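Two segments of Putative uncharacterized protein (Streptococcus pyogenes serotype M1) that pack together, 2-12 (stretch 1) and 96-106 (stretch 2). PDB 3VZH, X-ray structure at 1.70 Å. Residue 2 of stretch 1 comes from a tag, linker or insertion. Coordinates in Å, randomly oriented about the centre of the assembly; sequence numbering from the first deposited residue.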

# COMPACT_ATOMS: atom_id res chain seq x y z
N HIS A 2 -13.40 17.44 -14.66
CA HIS A 2 -12.16 16.72 -14.37
C HIS A 2 -11.86 16.71 -12.94
O HIS A 2 -11.94 17.76 -12.29
CB HIS A 2 -11.04 17.45 -15.08
CG HIS A 2 -11.19 17.40 -16.59
ND1 HIS A 2 -10.82 18.42 -17.41
CD2 HIS A 2 -11.72 16.40 -17.42
CE1 HIS A 2 -11.06 18.08 -18.71
NE2 HIS A 2 -11.59 16.83 -18.71
N MET A 3 -11.49 15.56 -12.40
CA MET A 3 -11.27 15.53 -10.92
C MET A 3 -9.82 15.92 -10.56
O MET A 3 -8.88 15.68 -11.34
CB MET A 3 -11.69 14.20 -10.30
CG MET A 3 -10.87 12.96 -10.67
SD MET A 3 -10.84 11.61 -9.40
CE MET A 3 -12.52 10.96 -9.41
N TYR A 4 -9.65 16.63 -9.46
CA TYR A 4 -8.31 16.97 -8.98
C TYR A 4 -7.56 15.64 -8.63
O TYR A 4 -8.15 14.70 -8.10
CB TYR A 4 -8.40 17.82 -7.71
CG TYR A 4 -7.11 17.88 -6.98
CD1 TYR A 4 -6.86 17.05 -5.88
CD2 TYR A 4 -6.05 18.67 -7.46
CE1 TYR A 4 -5.65 17.11 -5.20
CE2 TYR A 4 -4.82 18.68 -6.84
CZ TYR A 4 -4.61 17.89 -5.73
OH TYR A 4 -3.41 17.93 -5.05
N ARG A 5 -6.29 15.56 -9.02
CA ARG A 5 -5.43 14.55 -8.36
C ARG A 5 -4.09 15.18 -8.14
O ARG A 5 -3.58 15.98 -8.99
CB ARG A 5 -5.33 13.25 -9.16
CG ARG A 5 -4.86 13.50 -10.57
CD ARG A 5 -4.10 12.30 -11.17
NE ARG A 5 -2.77 12.26 -10.55
CZ ARG A 5 -1.93 11.23 -10.57
NH1 ARG A 5 -2.25 10.09 -11.18
NH2 ARG A 5 -0.76 11.35 -9.93
N SER A 6 -3.46 14.79 -7.04
CA SER A 6 -2.10 15.28 -6.69
C SER A 6 -1.05 14.77 -7.64
O SER A 6 -1.29 13.83 -8.43
CB SER A 6 -1.69 14.88 -5.25
OG SER A 6 -1.32 13.51 -5.19
N ARG A 7 0.17 15.34 -7.51
CA ARG A 7 1.28 14.64 -8.09
C ARG A 7 1.43 13.20 -7.56
O ARG A 7 0.84 12.85 -6.51
CB ARG A 7 2.59 15.40 -7.86
CG ARG A 7 3.08 15.36 -6.43
CD ARG A 7 4.44 16.03 -6.46
NE ARG A 7 5.18 16.15 -5.22
CZ ARG A 7 6.07 15.24 -4.74
NH1 ARG A 7 6.24 14.02 -5.31
NH2 ARG A 7 6.78 15.54 -3.65
N ASP A 8 2.20 12.39 -8.34
CA ASP A 8 2.69 11.10 -7.77
C ASP A 8 3.66 11.33 -6.64
O ASP A 8 4.60 12.18 -6.78
CB ASP A 8 3.34 10.23 -8.86
CG ASP A 8 2.32 9.77 -9.90
OD1 ASP A 8 1.19 9.41 -9.51
OD2 ASP A 8 2.67 9.81 -11.11
N PHE A 9 3.51 10.54 -5.57
CA PHE A 9 4.50 10.48 -4.50
C PHE A 9 5.04 9.08 -4.49
O PHE A 9 4.36 8.13 -4.94
CB PHE A 9 3.80 10.71 -3.12
CG PHE A 9 3.30 12.11 -2.98
CD1 PHE A 9 4.19 13.10 -2.55
CD2 PHE A 9 1.95 12.44 -3.25
CE1 PHE A 9 3.78 14.40 -2.42
CE2 PHE A 9 1.51 13.75 -3.13
CZ PHE A 9 2.44 14.73 -2.72
N TYR A 10 6.29 8.97 -4.00
CA TYR A 10 7.03 7.68 -4.00
C TYR A 10 7.69 7.51 -2.66
O TYR A 10 8.31 8.47 -2.12
CB TYR A 10 8.16 7.82 -5.07
CG TYR A 10 7.62 8.13 -6.46
CD1 TYR A 10 7.27 7.06 -7.32
CD2 TYR A 10 7.44 9.40 -6.89
CE1 TYR A 10 6.78 7.30 -8.55
CE2 TYR A 10 6.95 9.66 -8.17
CZ TYR A 10 6.59 8.57 -8.94
OH TYR A 10 6.12 8.70 -10.24
N VAL A 11 7.63 6.29 -2.09
CA VAL A 11 8.24 6.05 -0.81
C VAL A 11 8.85 4.70 -0.82
O VAL A 11 8.34 3.78 -1.56
CB VAL A 11 7.26 6.09 0.38
CG1 VAL A 11 6.87 7.52 0.70
CG2 VAL A 11 6.05 5.23 0.09
N ARG A 12 9.93 4.56 -0.08
CA ARG A 12 10.55 3.23 0.15
C ARG A 12 10.12 2.77 1.55
O ARG A 12 10.38 3.49 2.55
CB ARG A 12 12.04 3.41 0.12
CG ARG A 12 12.84 2.08 0.32
CD ARG A 12 14.32 2.39 0.08
NE ARG A 12 15.08 1.16 -0.08
CZ ARG A 12 15.48 0.39 0.92
NH1 ARG A 12 15.14 0.67 2.18
NH2 ARG A 12 16.24 -0.70 0.67
N VAL A 96 11.52 -5.02 1.15
CA VAL A 96 11.64 -3.61 0.70
C VAL A 96 10.56 -3.41 -0.36
O VAL A 96 10.42 -4.20 -1.26
CB VAL A 96 13.01 -3.35 0.06
CG1 VAL A 96 12.95 -1.98 -0.62
CG2 VAL A 96 14.20 -3.39 1.05
N TYR A 97 9.75 -2.36 -0.25
CA TYR A 97 8.64 -2.11 -1.22
C TYR A 97 8.71 -0.66 -1.56
O TYR A 97 8.89 0.21 -0.62
CB TYR A 97 7.28 -2.34 -0.57
CG TYR A 97 7.09 -3.76 -0.10
CD1 TYR A 97 7.11 -4.82 -1.01
CD2 TYR A 97 6.89 -4.03 1.23
CE1 TYR A 97 6.97 -6.15 -0.54
CE2 TYR A 97 6.74 -5.33 1.69
CZ TYR A 97 6.76 -6.37 0.78
OH TYR A 97 6.60 -7.66 1.26
N LEU A 98 8.65 -0.33 -2.85
CA LEU A 98 8.56 1.06 -3.20
C LEU A 98 7.09 1.27 -3.62
O LEU A 98 6.53 0.49 -4.49
CB LEU A 98 9.55 1.37 -4.37
CG LEU A 98 10.92 0.76 -4.21
CD1 LEU A 98 11.72 1.23 -5.42
CD2 LEU A 98 11.64 1.26 -2.94
N ILE A 99 6.44 2.30 -3.07
CA ILE A 99 5.02 2.50 -3.30
C ILE A 99 4.92 3.82 -4.12
O ILE A 99 5.50 4.84 -3.73
CB ILE A 99 4.26 2.69 -1.95
CG1 ILE A 99 4.56 1.52 -1.00
CG2 ILE A 99 2.73 2.77 -2.17
CD1 ILE A 99 3.93 1.66 0.41
N LYS A 100 4.10 3.78 -5.14
CA LYS A 100 3.68 4.97 -5.93
C LYS A 100 2.23 5.25 -5.57
O LYS A 100 1.40 4.34 -5.62
CB LYS A 100 3.83 4.64 -7.41
CG LYS A 100 3.35 5.77 -8.31
CD LYS A 100 3.48 5.34 -9.80
CE LYS A 100 3.01 6.49 -10.72
NZ LYS A 100 2.97 6.03 -12.16
N PHE A 101 1.92 6.50 -5.19
CA PHE A 101 0.56 6.79 -4.80
C PHE A 101 0.26 8.27 -5.07
O PHE A 101 1.19 9.04 -5.31
CB PHE A 101 0.32 6.43 -3.37
CG PHE A 101 1.05 7.31 -2.35
CD1 PHE A 101 0.35 8.33 -1.65
CD2 PHE A 101 2.35 7.04 -2.03
CE1 PHE A 101 1.04 9.12 -0.67
CE2 PHE A 101 3.03 7.82 -1.08
CZ PHE A 101 2.36 8.81 -0.38
N HIS A 102 -1.02 8.65 -4.98
CA HIS A 102 -1.37 10.08 -5.11
C HIS A 102 -2.58 10.26 -4.30
O HIS A 102 -3.02 9.29 -3.68
CB HIS A 102 -1.56 10.44 -6.58
CG HIS A 102 -2.73 9.74 -7.23
ND1 HIS A 102 -2.60 8.58 -7.90
CD2 HIS A 102 -4.12 10.12 -7.32
CE1 HIS A 102 -3.83 8.19 -8.38
NE2 HIS A 102 -4.76 9.17 -8.04
N PHE A 103 -3.08 11.47 -4.25
CA PHE A 103 -4.37 11.61 -3.57
C PHE A 103 -5.36 12.41 -4.40
O PHE A 103 -4.98 13.14 -5.31
CB PHE A 103 -4.23 12.20 -2.17
CG PHE A 103 -3.60 13.58 -2.09
CD1 PHE A 103 -2.24 13.69 -1.70
CD2 PHE A 103 -4.34 14.73 -2.34
CE1 PHE A 103 -1.65 14.94 -1.60
CE2 PHE A 103 -3.76 15.98 -2.21
CZ PHE A 103 -2.41 16.08 -1.85
N VAL A 104 -6.63 12.23 -4.08
CA VAL A 104 -7.76 12.96 -4.72
C VAL A 104 -8.68 13.48 -3.59
O VAL A 104 -8.55 13.03 -2.44
CB VAL A 104 -8.59 11.98 -5.63
CG1 VAL A 104 -7.70 11.38 -6.72
CG2 VAL A 104 -9.27 10.93 -4.79
N TRP A 105 -9.59 14.42 -3.88
CA TRP A 105 -10.46 14.90 -2.77
C TRP A 105 -11.40 13.82 -2.43
O TRP A 105 -11.86 13.01 -3.33
CB TRP A 105 -11.19 16.25 -3.16
CG TRP A 105 -10.21 17.37 -3.53
CD1 TRP A 105 -10.23 18.20 -4.68
CD2 TRP A 105 -9.01 17.79 -2.78
NE1 TRP A 105 -9.16 19.06 -4.66
CE2 TRP A 105 -8.40 18.89 -3.55
CE3 TRP A 105 -8.41 17.39 -1.57
CZ2 TRP A 105 -7.23 19.53 -3.13
CZ3 TRP A 105 -7.30 18.08 -1.11
CH2 TRP A 105 -6.65 19.06 -1.94
N ASN A 106 -11.76 13.77 -1.14
CA ASN A 106 -12.67 12.76 -0.63
C ASN A 106 -14.12 13.26 -0.85
O ASN A 106 -14.58 14.13 -0.12
CB ASN A 106 -12.37 12.51 0.87
CG ASN A 106 -13.32 11.51 1.51
OD1 ASN A 106 -14.15 10.90 0.83
ND2 ASN A 106 -13.21 11.32 2.81
O HOH W 1 -10.35 14.94 -6.60
O HOH W 2 -0.15 7.25 -8.04
O HOH W 3 2.03 8.50 -13.24

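The apolar centre of this contact lies on the sheet face that carries Phe 9, Val 11, Ile 99 and Phe 101. Val 11 pairs with Ile 99, and its CG2 sits 3.7 Å from Ile 99 CB; two beta-branched residues suit a strand pair because their bulk begins right at the backbone. Phe 101, with chi1 in p, has a side chain whose end comes nearer the other strand, so that CB of Phe 9 lies over the ring face, 3.8 Å from its centroid. The two phenyl rings meet obliquely, neither stacked nor edge-on. Phe 9, with chi1 in m, carries its own ring along to Phe 103, where CE2 of Phe 9 approaches CE1 of Phe 103 at 3.7 Å. All five side chains are buried.

Beneath this layer the backbones run antiparallel, their axes 168° apart in direction and 4.7 Å apart at closest approach. Phe 9 N gives a hydrogen bond to Phe 101 O (2.8 Å) and Phe 101 N returns one to Phe 9 O (2.9 Å); Val 11 N to Ile 99 O (3.1 Å) and Ile 99 N to Val 11 O (2.8 Å) repeat the pattern. Between these pairs, CA-H...O contacts such as Tyr 10 CA to Ile 99 O, 3.2 Å, fill the register.

Nearer the N-terminus of stretch 1, Ser 6 continues the hydrogen bonding: Ser 6 N donates to Phe 103 O at 2.8 Å, and Phe 103 N donates to Ser 6 OG, a side-chain atom, at 2.9 Å. The same hydroxyl donates to Arg 7 O (2.6 Å), while Ser 6 CB rests over the Phe 103 ring, 3.5 Å from its centroid. A small hydroxyl side chain thus serves both a backbone amide and an aromatic face in a buried place.

Farther along, Tyr 4 lays its ring against the five-membered ring of Trp 105 in an offset stack, centroids 4.4 Å apart and planes at 16°, and turns its edge to Phe 103. The price is Tyr 4 OH, buried here without a polar partner. Nearby, water 1 joins the backbones, donating to Tyr 4 O (2.7 Å) and accepting from Trp 105 N (2.9 Å).

The polar edge is built from charged side chains, the long ones also packing through their flat or aliphatic parts. The Arg 5 guanidinium lies flat on His 102, centres 3.9 Å apart; its NH2 forms a salt bridge with Asp 8 OD1 at 2.8 Å, and Arg 5 NE and NH2 also donate to Ser 6 O, at 3.0 and 2.9 Å. Water 2 links Asp 8 OD1 to His 102 ND1. The other carboxylate oxygen, Asp 8 OD2, reaches Lys 100 NZ in a long salt bridge of 3.9 Å, also spanned by water 3; the fully extended lysine passes CG within 3.8 Å of Tyr 10 CE1 on its way. At the far end, Arg 12 sets CG 3.6 Å from Leu 98 CD2 and a guanidinium face over Val 96. Together the stretches bury 1038 Å².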